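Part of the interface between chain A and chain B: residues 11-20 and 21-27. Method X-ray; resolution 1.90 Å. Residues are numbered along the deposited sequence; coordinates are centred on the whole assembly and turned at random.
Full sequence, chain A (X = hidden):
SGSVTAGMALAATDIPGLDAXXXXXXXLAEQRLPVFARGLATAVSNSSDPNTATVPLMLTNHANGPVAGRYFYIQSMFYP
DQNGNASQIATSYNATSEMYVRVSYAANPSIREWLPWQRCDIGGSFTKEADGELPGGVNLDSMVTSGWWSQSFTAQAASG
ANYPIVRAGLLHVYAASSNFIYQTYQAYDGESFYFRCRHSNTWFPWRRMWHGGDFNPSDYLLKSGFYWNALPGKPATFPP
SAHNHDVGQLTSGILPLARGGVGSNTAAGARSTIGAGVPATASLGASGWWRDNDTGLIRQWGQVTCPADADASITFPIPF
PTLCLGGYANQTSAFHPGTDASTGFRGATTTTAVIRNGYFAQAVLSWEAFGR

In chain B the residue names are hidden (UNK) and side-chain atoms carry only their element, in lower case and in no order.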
ATOM      1  N   ALA A  11     103.140  29.714 -30.073  1.00 36.69           N
ATOM      2  CA  ALA A  11     102.188  28.656 -30.394  1.00 54.14           C
ATOM      3  C   ALA A  11     101.666  28.001 -29.117  1.00 53.64           C
ATOM      4  O   ALA A  11     102.326  28.012 -28.068  1.00 36.55           O
ATOM      5  CB  ALA A  11     102.824  27.585 -31.291  1.00 49.86           C
ATOM      6  N   ALA A  12     100.474  27.404 -29.222  1.00 61.58           N
ATOM      7  CA  ALA A  12      99.831  26.800 -28.054  1.00 44.02           C
ATOM      8  C   ALA A  12     100.770  25.846 -27.335  1.00 47.34           C
ATOM      9  O   ALA A  12     100.775  25.782 -26.100  1.00 45.20           O
ATOM     10  CB  ALA A  12      98.562  26.061 -28.479  1.00 47.96           C
ATOM     11  N   THR A  13     101.579  25.099 -28.097  1.00 48.86           N
ATOM     12  CA  THR A  13     102.494  24.132 -27.508  1.00 50.73           C
ATOM     13  C   THR A  13     103.505  24.786 -26.579  1.00 40.13           C
ATOM     14  O   THR A  13     104.106  24.093 -25.750  1.00 41.73           O
ATOM     15  CB  THR A  13     103.233  23.385 -28.619  1.00 56.64           C
ATOM     16  OG1 THR A  13     104.144  24.283 -29.263  1.00 60.55           O
ATOM     17  CG2 THR A  13     102.245  22.848 -29.651  1.00 61.76           C
ATOM     18  N   ASP A  14     103.712  26.101 -26.703  1.00 48.02           N
ATOM     19  CA  ASP A  14     104.608  26.824 -25.806  1.00 47.42           C
ATOM     20  C   ASP A  14     103.939  27.213 -24.498  1.00 67.71           C
ATOM     21  O   ASP A  14     104.642  27.522 -23.525  1.00 43.81           O
ATOM     22  CB  ASP A  14     105.126  28.087 -26.489  1.00 59.07           C
ATOM     23  CG  ASP A  14     105.815  27.790 -27.799  1.00 70.89           C
ATOM     24  OD1 ASP A  14     106.546  26.778 -27.859  1.00 33.20           O
ATOM     25  OD2 ASP A  14     105.615  28.559 -28.763  1.00 49.57           O
ATOM     26  N   ILE A  15     102.613  27.195 -24.455  1.00 42.46           N
ATOM     27  CA  ILE A  15     101.881  27.661 -23.277  1.00 43.97           C
ATOM     28  C   ILE A  15     101.780  26.513 -22.274  1.00 42.08           C
ATOM     29  O   ILE A  15     101.331  25.418 -22.643  1.00 39.49           O
ATOM     30  CB  ILE A  15     100.501  28.166 -23.680  1.00 42.60           C
ATOM     31  CG1 ILE A  15     100.613  29.202 -24.803  1.00 51.60           C
ATOM     32  CG2 ILE A  15      99.785  28.746 -22.463  1.00 33.62           C
ATOM     33  CD1 ILE A  15     101.533  30.364 -24.484  1.00 47.84           C
ATOM     34  N   PRO A  16     102.163  26.718 -21.019  1.00 34.00           N
ATOM     35  CA  PRO A  16     102.059  25.644 -20.027  1.00 38.80           C
ATOM     36  C   PRO A  16     100.616  25.484 -19.564  1.00 32.97           C
ATOM     37  O   PRO A  16      99.744  26.303 -19.867  1.00 33.58           O
ATOM     38  CB  PRO A  16     102.942  26.140 -18.884  1.00 45.17           C
ATOM     39  CG  PRO A  16     102.734  27.634 -18.925  1.00 34.16           C
ATOM     40  CD  PRO A  16     102.546  28.000 -20.392  1.00 33.16           C
ATOM     41  N   GLY A  17     100.382  24.409 -18.816  1.00 41.67           N
ATOM     42  CA  GLY A  17      99.071  24.205 -18.225  1.00 37.74           C
ATOM     43  C   GLY A  17      98.697  25.373 -17.326  1.00 32.24           C
ATOM     44  O   GLY A  17      99.526  25.906 -16.588  1.00 33.72           O
ATOM     45  N   LEU A  18      97.437  25.785 -17.410  1.00 32.03           N
ATOM     46  CA  LEU A  18      96.938  26.944 -16.698  1.00 31.98           C
ATOM     47  C   LEU A  18      95.874  26.518 -15.695  1.00 31.91           C
ATOM     48  O   LEU A  18      95.150  25.542 -15.910  1.00 31.89           O
ATOM     49  CB  LEU A  18      96.336  27.975 -17.653  1.00 31.98           C
ATOM     50  CG  LEU A  18      97.220  28.425 -18.809  1.00 32.90           C
ATOM     51  CD1 LEU A  18      96.490  29.443 -19.667  1.00 32.05           C
ATOM     52  CD2 LEU A  18      98.519  29.002 -18.278  1.00 32.25           C
ATOM     53  N   ASP A  19      95.797  27.262 -14.602  1.00 31.87           N
ATOM     54  CA  ASP A  19      94.699  27.121 -13.665  1.00 31.79           C
ATOM     55  C   ASP A  19      93.480  27.847 -14.219  1.00 31.76           C
ATOM     56  O   ASP A  19      93.601  28.801 -14.989  1.00 31.78           O
ATOM     57  CB  ASP A  19      95.072  27.694 -12.299  1.00 31.76           C
ATOM     58  CG  ASP A  19      94.064  27.342 -11.227  1.00 31.69           C
ATOM     59  OD1 ASP A  19      94.117  26.201 -10.709  1.00 36.66           O
ATOM     60  OD2 ASP A  19      93.209  28.195 -10.896  1.00 31.64           O
ATOM     61  N   ALA A  20      92.285  27.383 -13.811  1.00 23.52           N
ATOM     62  CA  ALA A  20      91.055  28.002 -14.290  1.00 41.88           C
ATOM     63  C   ALA A  20      90.999  29.478 -13.928  1.00 20.95           C
ATOM     64  O   ALA A  20      90.340  30.266 -14.624  1.00 22.74           O
ATOM     65  CB  ALA A  20      89.839  27.278 -13.709  1.00 31.72           C
TER
ATOM     66  N   UNK B  21      91.789  21.782 -23.013  1.00 23.42           N
ATOM     67  CA  UNK B  21      92.675  20.893 -22.269  1.00 20.18           C
ATOM     68  C   UNK B  21      93.839  21.632 -21.628  1.00 30.34           C
ATOM     69  O   UNK B  21      94.503  21.074 -20.753  1.00 31.38           O
ATOM     70  c   UNK B  21      93.218  19.824 -23.214  1.00 34.51           C
ATOM     71  o   UNK B  21      94.056  20.421 -24.205  1.00 32.31           O
ATOM     72  N   UNK B  22      94.095  22.870 -22.025  1.00 22.08           N
ATOM     73  CA  UNK B  22      95.148  23.659 -21.429  1.00 18.48           C
ATOM     74  C   UNK B  22      94.792  24.089 -20.015  1.00 25.28           C
ATOM     75  O   UNK B  22      95.684  24.472 -19.256  1.00 29.59           O
ATOM     76  c   UNK B  22      97.987  24.809 -22.144  1.00 47.82           C
ATOM     77  n   UNK B  22      99.488  23.688 -23.818  1.00 53.12           N
ATOM     78  c   UNK B  22      95.437  24.890 -22.315  1.00 23.94           C
ATOM     79  c   UNK B  22      98.213  24.435 -23.607  1.00 47.96           C
ATOM     80  c   UNK B  22      96.716  25.652 -21.941  1.00 61.31           C
ATOM     81  N   UNK B  23      93.510  24.064 -19.646  1.00 21.64           N
ATOM     82  CA  UNK B  23      93.114  24.319 -18.253  1.00 20.05           C
ATOM     83  C   UNK B  23      93.237  23.009 -17.499  1.00 28.34           C
ATOM     84  O   UNK B  23      92.360  22.149 -17.574  1.00 26.33           O
ATOM     85  c   UNK B  23      90.066  26.738 -18.262  1.00 31.79           C
ATOM     86  c   UNK B  23      92.500  27.288 -18.495  1.00 23.39           C
ATOM     87  c   UNK B  23      91.698  24.880 -18.169  1.00 32.92           C
ATOM     88  c   UNK B  23      91.417  26.252 -18.788  1.00 33.12           C
ATOM     89  N   UNK B  24      94.285  22.891 -16.689  1.00 23.60           N
ATOM     90  CA  UNK B  24      94.620  21.632 -16.048  1.00 23.27           C
ATOM     91  C   UNK B  24      94.250  21.603 -14.576  1.00 21.98           C
ATOM     92  O   UNK B  24      94.420  20.559 -13.926  1.00 29.98           O
ATOM     93  c   UNK B  24      96.515  21.384 -17.687  1.00 37.13           C
ATOM     94  c   UNK B  24      96.959  22.349 -15.430  1.00 21.31           C
ATOM     95  c   UNK B  24      96.135  21.340 -16.222  1.00 30.12           C
ATOM     96  N   UNK B  25      93.728  22.695 -14.026  1.00 22.64           N
ATOM     97  CA  UNK B  25      93.414  22.710 -12.608  1.00 21.78           C
ATOM     98  C   UNK B  25      92.448  23.841 -12.293  1.00 16.06           C
ATOM     99  O   UNK B  25      92.213  24.733 -13.111  1.00 22.07           O
ATOM    100  o   UNK B  25      95.292  24.119 -12.002  1.00 36.29           O
ATOM    101  c   UNK B  25      94.696  22.860 -11.760  1.00 34.07           C
ATOM    102  N   UNK B  26      91.890  23.787 -11.086  1.00 16.54           N
ATOM    103  CA  UNK B  26      91.062  24.861 -10.567  1.00 26.48           C
ATOM    104  C   UNK B  26      89.605  24.791 -11.038  1.00 19.66           C
ATOM    105  O   UNK B  26      89.220  24.013 -11.908  1.00 20.21           O
ATOM    106  N   UNK B  27      88.791  25.669 -10.455  1.00 24.21           N
ATOM    107  CA  UNK B  27      87.362  25.768 -10.747  1.00 27.83           C
ATOM    108  C   UNK B  27      87.096  27.152 -11.328  1.00 18.43           C
ATOM    109  O   UNK B  27      87.403  28.167 -10.688  1.00 15.83           O
ATOM    110  c   UNK B  27      86.903  24.184  -8.805  1.00 16.69           C
ATOM    111  c   UNK B  27      86.518  25.528  -9.478  1.00 18.81           C
ATOM    112  c   UNK B  27      85.028  25.579  -9.778  1.00 15.20           C
TER

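Position 21 of chain B carries one carbon and then one oxygen, a short hydroxyl arm that stays out of reach of the chain A stretch. That is serine, Ser21(B).

Position 22 has four carbons in a row ending in a nitrogen. The chain leaves its backbone sideways and bends, so that its tip reaches the carbonyls of the turn at the start of the chain A stretch: the terminal nitrogen lies 2.8 Å from O of Ile15(A). An unbranched chain of this make-up is lysine, Lys22(B). Its NZ donates a hydrogen bond to that carbonyl and a weak one to O of Ala12(A) at 3.4 Å. The backbone works as well, with N of Leu18(A) donating to O of Lys22(B) at 2.9 Å, nearly straight at 172°.

Position 23 shows four carbons, forked at the second, with no polar atom. One fork tip comes within 4.0 Å of CB of Leu18(A). Forking there rather than at the first carbon means leucine, Leu23(B). It pairs with Leu18(A) in a parallel bridge, their side chains on the same face, and its CA lies 3.3 Å from O of Leu18(A) in a CA-H...O contact.

Position 24 has three carbons, one bearing the other two, and a branch packs 3.8 Å from CA of Gly17(A). This is valine, Val24(B). Its N donates to O of Leu18(A) at 2.9 Å, while an ideal CB on Gly17(A) would stand 2.9 Å from Val24(B) CG2, a clash.

Position 25 has one carbon and one oxygen, and the oxygen sits 2.7 Å from OD1 of Asp19(A). It is serine, Ser25(B), whose OG donates to that carboxylate; its own O accepts from N of Ala20(A) at 2.7 Å.

Position 26 has no side-chain atom at all: glycine, Gly26(B). Its phi of 83° favours glycine, and an ideal CB would fall 2.5 Å from OD1 of Asp19(A).

Position 27 again has three carbons, branched at the first, on a CA-to-CB bond that points away from the chain A stretch. It is valine, Val27(B), which meets CB of Ala20(A) through its backbone C at 3.6 Å.

The rule here is a backbone ladder with side chains added at its rungs. Three main-chain hydrogen bonds set the register, the leucine pair supplies an apolar contact, lysine gathers turn carbonyls, and the serine hydroxyl answers the aspartate. Glycine on each chain leaves room where a CB would collide.

Chain B, residues 21-27: SKLVSGV
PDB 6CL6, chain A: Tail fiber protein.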